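Long-range contacts in fimbrial subunit type 1 (Actinomyces oris, PDB 3UXF), which serves as the major subunit of a cell-wall-linked fimbria, building the thin surface fibre used in bacterial adhesion: residues G217-R222 against G279-S284; I209-Y214 against E285-G290; D257-T262 against Q274-G279. One frame throughout, in Å; residues are numbered along the deposited sequence.

Contact 1: residues G217-R222 against G279-S284; sequences GARIKR and GRRKAS
Residues 217-222 run as an irregular, largely extended chain past one side of the helix 279-284, with the CA atoms of Ile220 and Arg280 5.8 Å apart and those of Arg219 and Ser284 almost as close. Ser284 makes the direct polar link. The backbone N of Ile220 donates to its OG over 3.0 Å, nearly straight at 164°, and OG passes a hydrogen bond back to Arg280 O. That carbonyl also receives Ser284 N, from the opposite face of its plane. Serine suits this buried spot because its OG accepts from the loop while donating to the helix. With OG anti to the carbonyl carbon (chi1 -62°), the side chain can reach both partners. Ile220 lays its CG1 branch against Ser284 OG and brings CD1 to 4.5 Å from Ala283 CB, a loose apolar touch beside the small alanine. In this beta-sandwich pilin the loop joins strand 201-208 to strand 224-229, and the helix packs across it. Arg280 is long enough to follow the loop backbone onward: its CD lies 3.2 Å from Ile220 O, and Lys221 O stands over one face of the guanidinium, toward the rim. Water 1, in the guanidinium plane, accepts from Arg280 NE and donates to Ile220 O. Arg219 and Arg281 lie side by side, NE of the former 3.8 Å from CG of the latter, their guanidinium planes 81° apart. Their polar ends have separate partners: Arg219 NH1 bonds Ala218 O and Tyr214 O, whereas Arg281 forms salt bridges with Glu278 and Glu285.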
loop_
_atom_site.group_PDB
_atom_site.type_symbol
_atom_site.label_atom_id
_atom_site.label_comp_id
_atom_site.label_asym_id
_atom_site.label_seq_id
_atom_site.Cartn_x
_atom_site.Cartn_y
_atom_site.Cartn_z
ATOM N N GLY A 217 16.807 -26.419 -2.338
ATOM C CA GLY A 217 16.980 -26.142 -3.749
ATOM C C GLY A 217 15.835 -25.349 -4.346
ATOM O O GLY A 217 15.925 -24.979 -5.520
ATOM N N ALA A 218 14.812 -25.079 -3.537
ATOM C CA ALA A 218 13.621 -24.338 -3.980
ATOM C C ALA A 218 13.986 -22.874 -4.169
ATOM O O ALA A 218 14.746 -22.318 -3.390
ATOM C CB ALA A 218 12.524 -24.438 -2.963
ATOM N N ARG A 219 13.406 -22.265 -5.191
ATOM C CA ARG A 219 13.715 -20.884 -5.537
ATOM C C ARG A 219 12.438 -20.221 -5.986
ATOM O O ARG A 219 11.656 -20.809 -6.730
ATOM C CB ARG A 219 14.716 -20.840 -6.693
ATOM C CG ARG A 219 16.058 -21.505 -6.417
ATOM C CD ARG A 219 16.811 -20.723 -5.363
ATOM N NE ARG A 219 18.181 -21.205 -5.199
ATOM C CZ ARG A 219 18.556 -22.103 -4.291
ATOM N NH1 ARG A 219 17.671 -22.626 -3.452
ATOM N NH2 ARG A 219 19.832 -22.475 -4.228
ATOM N N ILE A 220 12.232 -18.983 -5.550
ATOM C CA ILE A 220 11.179 -18.171 -6.158
ATOM C C ILE A 220 11.459 -18.063 -7.651
ATOM O O ILE A 220 12.592 -17.774 -8.065
ATOM C CB ILE A 220 11.181 -16.777 -5.529
ATOM C CG1 ILE A 220 10.684 -16.864 -4.090
ATOM C CG2 ILE A 220 10.302 -15.838 -6.392
ATOM C CD1 ILE A 220 11.131 -15.663 -3.177
ATOM N N LYS A 221 10.445 -18.337 -8.470
ATOM C CA LYS A 221 10.620 -18.373 -9.922
ATOM C C LYS A 221 10.240 -17.078 -10.633
ATOM O O LYS A 221 10.684 -16.822 -11.747
ATOM C CB LYS A 221 9.838 -19.541 -10.526
ATOM C CG LYS A 221 10.129 -20.872 -9.869
ATOM C CD LYS A 221 11.516 -21.367 -10.220
ATOM C CE LYS A 221 11.606 -22.875 -10.082
ATOM N NZ LYS A 221 10.284 -23.483 -9.765
ATOM N N ARG A 222 9.411 -16.273 -9.985
ATOM C CA ARG A 222 9.019 -14.982 -10.526
ATOM C C ARG A 222 8.681 -14.043 -9.382
ATOM O O ARG A 222 7.964 -14.411 -8.460
ATOM C CB ARG A 222 7.824 -15.109 -11.474
ATOM C CG ARG A 222 7.342 -13.770 -12.022
ATOM C CD ARG A 222 6.166 -13.920 -12.973
ATOM N NE ARG A 222 5.885 -12.677 -13.688
ATOM C CZ ARG A 222 4.759 -12.433 -14.349
ATOM N NH1 ARG A 222 3.802 -13.346 -14.391
ATOM N NH2 ARG A 222 4.592 -11.275 -14.971
ATOM N N GLY A 279 18.614 -12.094 -8.358
ATOM C CA GLY A 279 17.802 -11.368 -7.391
ATOM C C GLY A 279 16.769 -12.242 -6.711
ATOM O O GLY A 279 16.522 -12.139 -5.510
ATOM N N ARG A 280 16.172 -13.170 -7.464
ATOM C CA ARG A 280 15.245 -14.075 -6.854
ATOM C C ARG A 280 15.920 -15.005 -5.853
ATOM O O ARG A 280 15.344 -15.328 -4.802
ATOM C CB ARG A 280 14.526 -14.897 -7.921
ATOM C CG ARG A 280 13.583 -14.057 -8.794
ATOM C CD ARG A 280 12.740 -14.998 -9.729
ATOM N NE ARG A 280 13.540 -15.870 -10.598
ATOM C CZ ARG A 280 13.922 -15.555 -11.835
ATOM N NH1 ARG A 280 13.592 -14.384 -12.361
ATOM N NH2 ARG A 280 14.638 -16.413 -12.560
ATOM N N ARG A 281 17.146 -15.385 -6.180
ATOM C CA ARG A 281 17.908 -16.253 -5.290
ATOM C C ARG A 281 18.202 -15.500 -3.992
ATOM O O ARG A 281 17.968 -16.012 -2.896
ATOM C CB ARG A 281 19.199 -16.731 -5.957
ATOM C CG ARG A 281 19.910 -17.802 -5.057
ATOM C CD ARG A 281 21.425 -17.864 -5.298
ATOM N NE ARG A 281 22.053 -16.575 -4.991
ATOM C CZ ARG A 281 22.284 -16.127 -3.766
ATOM N NH1 ARG A 281 21.966 -16.854 -2.708
ATOM N NH2 ARG A 281 22.839 -14.917 -3.601
ATOM N N LYS A 282 18.630 -14.237 -4.106
ATOM C CA LYS A 282 18.877 -13.476 -2.902
ATOM C C LYS A 282 17.615 -13.341 -2.070
ATOM O O LYS A 282 17.654 -13.472 -0.852
ATOM C CB LYS A 282 19.413 -12.077 -3.248
ATOM C CG LYS A 282 20.825 -12.000 -3.765
ATOM C CD LYS A 282 21.189 -10.523 -3.861
ATOM C CE LYS A 282 22.653 -10.240 -4.173
ATOM N NZ LYS A 282 23.135 -10.611 -5.540
ATOM N N ALA A 283 16.480 -13.025 -2.712
ATOM C CA ALA A 283 15.251 -12.927 -1.969
ATOM C C ALA A 283 14.823 -14.244 -1.301
ATOM O O ALA A 283 14.320 -14.228 -0.184
ATOM C CB ALA A 283 14.125 -12.365 -2.853
ATOM N N SER A 284 14.925 -15.354 -2.031
ATOM C CA SER A 284 14.525 -16.650 -1.502
ATOM C C SER A 284 15.308 -16.938 -0.213
ATOM O O SER A 284 14.744 -17.324 0.806
ATOM C CB SER A 284 14.817 -17.734 -2.537
ATOM O OG SER A 284 14.064 -17.527 -3.725
HETATM O O HOH W 1 14.601 -18.440 -9.873
#

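Contact 2: residues I209-Y214 against E285-G290; sequences IPKVDY and EARYNG
Glu285 CB sits squarely over one face of the Tyr214 ring, 3.8 Å from its centroid and 9° off the normal, a CH-pi contact. The glutamate chain runs on across the same ring, its carboxylate plane only 26° from the ring plane. Tyr214 CB meets Tyr288 CB at 3.9 Å; Tyr214 N stands over one face of the Tyr288 ring, offset toward the rim, and Tyr288 CD1 lies 3.3 Å from Val212 O. Arg287 CB packs on Ile209 CG2, and its guanidinium turns one face to the methylenes of Lys211, with Lys211 CB 3.7 Å from the plane, over its centre. The extended lysine crosses the arginine at about a right angle. Its NZ ends 4.6 Å from Arg287 NH1; water 3 accepts from both and probably eases the repulsion. Water 2 joins Ile209 O to Arg287 NE, and water 4 connects Asp213 OD1 with Tyr288 OH. A bend at chi2 (53°) turns the Arg287 chain along the loop. Further out, Arg281 holds both Glu285 OE1 and Tyr214 OH, while Arg219 makes a cation-pi contact with Tyr214; these partners probably help to hold the pair in place. Asp213 is the centre of an inverse gamma turn, closed by a weak bond from Tyr214 N to Val212 O. The loop between strands 201-208 and 224-229 thus packs on the last turns of helix 277-288, at the surface of the pilin's middle region.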
loop_
_atom_site.group_PDB
_atom_site.type_symbol
_atom_site.label_atom_id
_atom_site.label_comp_id
_atom_site.label_asym_id
_atom_site.label_seq_id
_atom_site.Cartn_x
_atom_site.Cartn_y
_atom_site.Cartn_z
ATOM N N ILE A 209 7.916 -11.413 0.919
ATOM C CA ILE A 209 8.612 -12.355 0.053
ATOM C C ILE A 209 8.167 -13.765 0.476
ATOM O O ILE A 209 8.173 -14.067 1.661
ATOM C CB ILE A 209 10.130 -12.239 0.274
ATOM C CG1 ILE A 209 10.608 -10.828 -0.142
ATOM C CG2 ILE A 209 10.863 -13.265 -0.518
ATOM C CD1 ILE A 209 12.026 -10.503 0.336
ATOM N N PRO A 210 7.754 -14.605 -0.480
ATOM C CA PRO A 210 7.364 -15.975 -0.084
ATOM C C PRO A 210 8.507 -16.734 0.581
ATOM O O PRO A 210 9.641 -16.580 0.176
ATOM C CB PRO A 210 7.033 -16.649 -1.422
ATOM C CG PRO A 210 6.705 -15.528 -2.338
ATOM C CD PRO A 210 7.524 -14.347 -1.912
ATOM N N LYS A 211 8.185 -17.571 1.568
ATOM C CA LYS A 211 9.193 -18.475 2.133
ATOM C C LYS A 211 9.230 -19.780 1.338
ATOM O O LYS A 211 8.212 -20.464 1.230
ATOM C CB LYS A 211 8.878 -18.754 3.588
ATOM C CG LYS A 211 9.980 -19.569 4.314
ATOM C CD LYS A 211 9.604 -19.768 5.783
ATOM C CE LYS A 211 10.721 -20.473 6.588
ATOM N NZ LYS A 211 10.396 -20.515 8.053
ATOM N N VAL A 212 10.364 -20.088 0.723
ATOM C CA VAL A 212 10.528 -21.338 -0.022
ATOM C C VAL A 212 11.676 -22.100 0.644
ATOM O O VAL A 212 12.400 -21.511 1.438
ATOM C CB VAL A 212 10.852 -21.123 -1.507
ATOM C CG1 VAL A 212 9.726 -20.319 -2.201
ATOM C CG2 VAL A 212 12.205 -20.428 -1.682
ATOM N N ASP A 213 11.831 -23.393 0.323
ATOM C CA ASP A 213 12.827 -24.247 0.982
ATOM C C ASP A 213 14.178 -24.052 0.340
ATOM O O ASP A 213 14.648 -24.859 -0.486
ATOM C CB ASP A 213 12.400 -25.726 0.925
ATOM C CG ASP A 213 13.503 -26.674 1.396
ATOM O OD1 ASP A 213 14.347 -26.267 2.236
ATOM O OD2 ASP A 213 13.519 -27.833 0.915
ATOM N N TYR A 214 14.802 -22.931 0.688
ATOM C CA TYR A 214 16.028 -22.561 0.038
ATOM C C TYR A 214 17.127 -23.646 0.132
ATOM O O TYR A 214 17.745 -23.991 -0.869
ATOM C CB TYR A 214 16.500 -21.191 0.571
ATOM C CG TYR A 214 17.709 -20.744 -0.173
ATOM C CD1 TYR A 214 17.594 -20.078 -1.389
ATOM C CD2 TYR A 214 18.990 -21.023 0.306
ATOM C CE1 TYR A 214 18.695 -19.703 -2.093
ATOM C CE2 TYR A 214 20.100 -20.668 -0.406
ATOM C CZ TYR A 214 19.961 -19.992 -1.597
ATOM O OH TYR A 214 21.037 -19.626 -2.329
ATOM N N GLU A 285 16.596 -16.702 -0.287
ATOM C CA GLU A 285 17.502 -16.971 0.839
ATOM C C GLU A 285 17.260 -16.053 2.018
ATOM O O GLU A 285 17.207 -16.478 3.172
ATOM C CB GLU A 285 18.938 -16.832 0.386
ATOM C CG GLU A 285 19.970 -17.140 1.511
ATOM C CD GLU A 285 21.407 -16.988 1.029
ATOM O OE1 GLU A 285 21.708 -16.064 0.221
ATOM O OE2 GLU A 285 22.238 -17.839 1.427
ATOM N N ALA A 286 17.108 -14.760 1.725
ATOM C CA ALA A 286 16.914 -13.773 2.779
ATOM C C ALA A 286 15.663 -14.069 3.579
ATOM O O ALA A 286 15.656 -13.953 4.806
ATOM C CB ALA A 286 16.870 -12.318 2.181
ATOM N N ARG A 287 14.581 -14.435 2.893
ATOM C CA ARG A 287 13.336 -14.686 3.574
ATOM C C ARG A 287 13.433 -15.994 4.382
ATOM O O ARG A 287 12.907 -16.059 5.486
ATOM C CB ARG A 287 12.197 -14.815 2.556
ATOM C CG ARG A 287 10.847 -15.201 3.156
ATOM C CD ARG A 287 10.394 -14.304 4.296
ATOM N NE ARG A 287 9.170 -14.842 4.896
ATOM C CZ ARG A 287 9.181 -15.778 5.845
ATOM N NH1 ARG A 287 10.348 -16.228 6.298
ATOM N NH2 ARG A 287 8.045 -16.261 6.354
ATOM N N TYR A 288 14.050 -17.009 3.798
ATOM C CA TYR A 288 14.151 -18.310 4.482
ATOM C C TYR A 288 14.915 -18.115 5.788
ATOM O O TYR A 288 14.478 -18.597 6.843
ATOM C CB TYR A 288 14.865 -19.338 3.610
ATOM C CG TYR A 288 14.995 -20.677 4.296
ATOM C CD1 TYR A 288 13.903 -21.517 4.396
ATOM C CD2 TYR A 288 16.191 -21.063 4.881
ATOM C CE1 TYR A 288 14.004 -22.757 5.055
ATOM C CE2 TYR A 288 16.293 -22.303 5.543
ATOM C CZ TYR A 288 15.193 -23.126 5.617
ATOM O OH TYR A 288 15.272 -24.347 6.270
ATOM N N ASN A 289 16.026 -17.372 5.725
ATOM C CA ASN A 289 16.850 -17.102 6.928
ATOM C C ASN A 289 16.289 -15.986 7.790
ATOM O O ASN A 289 16.840 -15.645 8.835
ATOM C CB ASN A 289 18.275 -16.672 6.561
ATOM C CG ASN A 289 19.075 -17.747 5.863
ATOM O OD1 ASN A 289 20.036 -17.432 5.144
ATOM N ND2 ASN A 289 18.729 -19.011 6.085
ATOM N N GLY A 290 15.235 -15.338 7.328
ATOM C CA GLY A 290 14.746 -14.199 8.061
ATOM C C GLY A 290 13.421 -14.488 8.694
ATOM O O GLY A 290 13.244 -15.484 9.392
HETATM O O HOH W 2 6.413 -14.407 3.670
HETATM O O HOH W 3 9.917 -17.665 8.969
HETATM O O HOH W 4 14.128 -26.388 5.322
#

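Contact 3: residues D257-T262 against Q274-G279; sequences DYTLIT and QLTEEG
Backbone hydrogen bonds between Thr259 and Gln274 tie the two chains together: Thr259 N reaches Gln274 O, and Gln274 N returns to Thr259 O at 3.0 Å with an angle of 174°, making an antiparallel hydrogen-bonded pair. Tyr258 and Leu275 form the adjoining non-hydrogen-bonded pair, their CA atoms just 4.1 Å apart. A third bond, from Thr276 N to Asp257 O over 2.9 Å, comes from above the carbonyl plane. CA-H...O contacts accompany these bonds: Leu275 CA and Gly279 CA both approach Asp257 O, the latter to 3.3 Å. A glycine suits that spot, because a CB would clash with the same oxygen. The segments belong to the beta hairpin of strands 258-264 and 269-275, whose second strand leads directly into helix 277-288. Thr276 is the N-cap, its OG1 accepting from Gly279 N at 3.0 Å; chi1 (60°) sets the hydroxyl between backbone N and carbonyl carbon, and OG1 also bonds Thr256 O. Among charged groups, Asp257 OD1 lies 4.5 Å from Glu278 OE2, a pairing of like charges probably relieved by Lys282, which bridges to both; Glu278 OE1 is in a salt bridge with Arg281 NE. The apolar contact is Tyr258 CB with Leu275 CD1, at 4.0 Å. On the side of Thr259 and Gln274, the Ile261 CD1 methyl makes van der Waals contact with the Gln274 amide, whose NE2 is held by Glu224 OE2.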
loop_
_atom_site.group_PDB
_atom_site.type_symbol
_atom_site.label_atom_id
_atom_site.label_comp_id
_atom_site.label_asym_id
_atom_site.label_seq_id
_atom_site.Cartn_x
_atom_site.Cartn_y
_atom_site.Cartn_z
ATOM N N ASP A 257 20.593 -7.877 -10.106
ATOM C CA ASP A 257 19.553 -8.405 -9.233
ATOM C C ASP A 257 18.124 -8.116 -9.706
ATOM O O ASP A 257 17.177 -8.823 -9.342
ATOM C CB ASP A 257 19.726 -7.829 -7.831
ATOM C CG ASP A 257 21.049 -8.246 -7.203
ATOM O OD1 ASP A 257 21.394 -9.450 -7.272
ATOM O OD2 ASP A 257 21.734 -7.390 -6.620
ATOM N N TYR A 258 17.981 -7.034 -10.459
ATOM C CA TYR A 258 16.649 -6.699 -10.970
ATOM C C TYR A 258 16.779 -5.870 -12.212
ATOM O O TYR A 258 17.849 -5.328 -12.508
ATOM C CB TYR A 258 15.846 -5.888 -9.930
ATOM C CG TYR A 258 16.452 -4.539 -9.614
ATOM C CD1 TYR A 258 16.113 -3.412 -10.352
ATOM C CD2 TYR A 258 17.393 -4.391 -8.589
ATOM C CE1 TYR A 258 16.657 -2.170 -10.062
ATOM C CE2 TYR A 258 17.946 -3.165 -8.296
ATOM C CZ TYR A 258 17.595 -2.067 -9.050
ATOM O OH TYR A 258 18.162 -0.855 -8.745
ATOM N N THR A 259 15.708 -5.778 -12.992
ATOM C CA THR A 259 15.667 -4.777 -14.057
ATOM C C THR A 259 14.355 -3.987 -13.948
ATOM O O THR A 259 13.308 -4.571 -13.578
ATOM C CB THR A 259 15.856 -5.416 -15.471
ATOM O OG1 THR A 259 14.603 -5.768 -16.036
ATOM C CG2 THR A 259 16.650 -6.688 -15.415
ATOM N N LEU A 260 14.428 -2.686 -14.253
ATOM C CA LEU A 260 13.256 -1.814 -14.282
ATOM C C LEU A 260 12.724 -1.823 -15.706
ATOM O O LEU A 260 13.487 -1.569 -16.642
ATOM C CB LEU A 260 13.595 -0.366 -13.913
ATOM C CG LEU A 260 12.469 0.662 -14.149
ATOM C CD1 LEU A 260 11.223 0.466 -13.283
ATOM C CD2 LEU A 260 12.996 2.090 -13.897
ATOM N N ILE A 261 11.446 -2.160 -15.864
ATOM C CA ILE A 261 10.800 -2.141 -17.183
ATOM C C ILE A 261 9.636 -1.167 -17.160
ATOM O O ILE A 261 8.692 -1.393 -16.408
ATOM C CB ILE A 261 10.290 -3.534 -17.538
ATOM C CG1 ILE A 261 11.448 -4.526 -17.433
ATOM C CG2 ILE A 261 9.642 -3.559 -18.940
ATOM C CD1 ILE A 261 10.975 -5.950 -17.292
ATOM N N THR A 262 9.680 -0.085 -17.944
ATOM C CA THR A 262 8.528 0.812 -17.990
ATOM C C THR A 262 7.811 0.682 -19.319
ATOM O O THR A 262 8.392 0.224 -20.316
ATOM C CB THR A 262 8.869 2.306 -17.781
ATOM O OG1 THR A 262 9.838 2.738 -18.757
ATOM C CG2 THR A 262 9.451 2.534 -16.398
ATOM N N GLN A 274 11.476 -6.185 -11.829
ATOM C CA GLN A 274 11.468 -7.628 -12.039
ATOM C C GLN A 274 12.776 -8.196 -11.509
ATOM O O GLN A 274 13.837 -7.833 -11.984
ATOM C CB GLN A 274 11.312 -7.887 -13.542
ATOM C CG GLN A 274 11.347 -9.368 -13.982
ATOM C CD GLN A 274 11.402 -9.443 -15.509
ATOM O OE1 GLN A 274 12.456 -9.215 -16.105
ATOM N NE2 GLN A 274 10.241 -9.668 -16.143
ATOM N N LEU A 275 12.697 -9.052 -10.492
ATOM C CA LEU A 275 13.922 -9.657 -9.974
ATOM C C LEU A 275 14.490 -10.627 -11.039
ATOM O O LEU A 275 13.726 -11.356 -11.704
ATOM C CB LEU A 275 13.596 -10.394 -8.690
ATOM C CG LEU A 275 13.900 -9.749 -7.332
ATOM C CD1 LEU A 275 14.023 -8.217 -7.240
ATOM C CD2 LEU A 275 13.176 -10.371 -6.153
ATOM N N THR A 276 15.808 -10.637 -11.200
ATOM C CA THR A 276 16.494 -11.602 -12.074
ATOM C C THR A 276 16.634 -12.934 -11.346
ATOM O O THR A 276 16.238 -13.069 -10.186
ATOM C CB THR A 276 17.921 -11.120 -12.374
ATOM O OG1 THR A 276 18.616 -11.003 -11.130
ATOM C CG2 THR A 276 17.927 -9.759 -13.065
ATOM N N GLU A 277 17.211 -13.931 -12.012
ATOM C CA GLU A 277 17.446 -15.197 -11.335
ATOM C C GLU A 277 18.285 -14.969 -10.045
ATOM O O GLU A 277 17.940 -15.491 -8.972
ATOM C CB GLU A 277 18.129 -16.194 -12.279
ATOM C CG GLU A 277 18.578 -17.435 -11.522
ATOM C CD GLU A 277 18.936 -18.588 -12.421
ATOM O OE1 GLU A 277 19.284 -18.357 -13.597
ATOM O OE2 GLU A 277 18.855 -19.735 -11.937
ATOM N N GLU A 278 19.346 -14.171 -10.149
ATOM C CA GLU A 278 20.168 -13.908 -8.961
ATOM C C GLU A 278 19.399 -13.091 -7.917
ATOM O O GLU A 278 19.476 -13.366 -6.716
ATOM C CB GLU A 278 21.514 -13.301 -9.348
ATOM C CG GLU A 278 22.313 -12.748 -8.162
ATOM C CD GLU A 278 22.681 -13.778 -7.104
ATOM O OE1 GLU A 278 22.531 -15.007 -7.306
ATOM O OE2 GLU A 278 23.155 -13.359 -6.039
ATOM N N GLY A 279 18.614 -12.094 -8.358
ATOM C CA GLY A 279 17.802 -11.368 -7.391
ATOM C C GLY A 279 16.769 -12.242 -6.711
ATOM O O GLY A 279 16.522 -12.139 -5.510
#

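In the fold
All three contacts use helix 277-288, taken at successive levels: contact 3 at its start, contact 1 in the middle and contact 2 at its far end. Contacts 1 and 3 are partly buried and share Gly279, whereas contact 2 is a surface contact. Chemistry follows place. Main-chain pairing dominates contact 3, where strand becomes helix; contact 1 relies on a serine and on an arginine linked to the loop through a water; contact 2 has flat stacking and three water bridges. Packing of Ile220 CD1 on Ile209 CG2 joins contacts 1 and 2, and the Lys282 salt bridge joins 1 and 3. Contacts 2 and 3, with centres about 18 Å apart, do not touch.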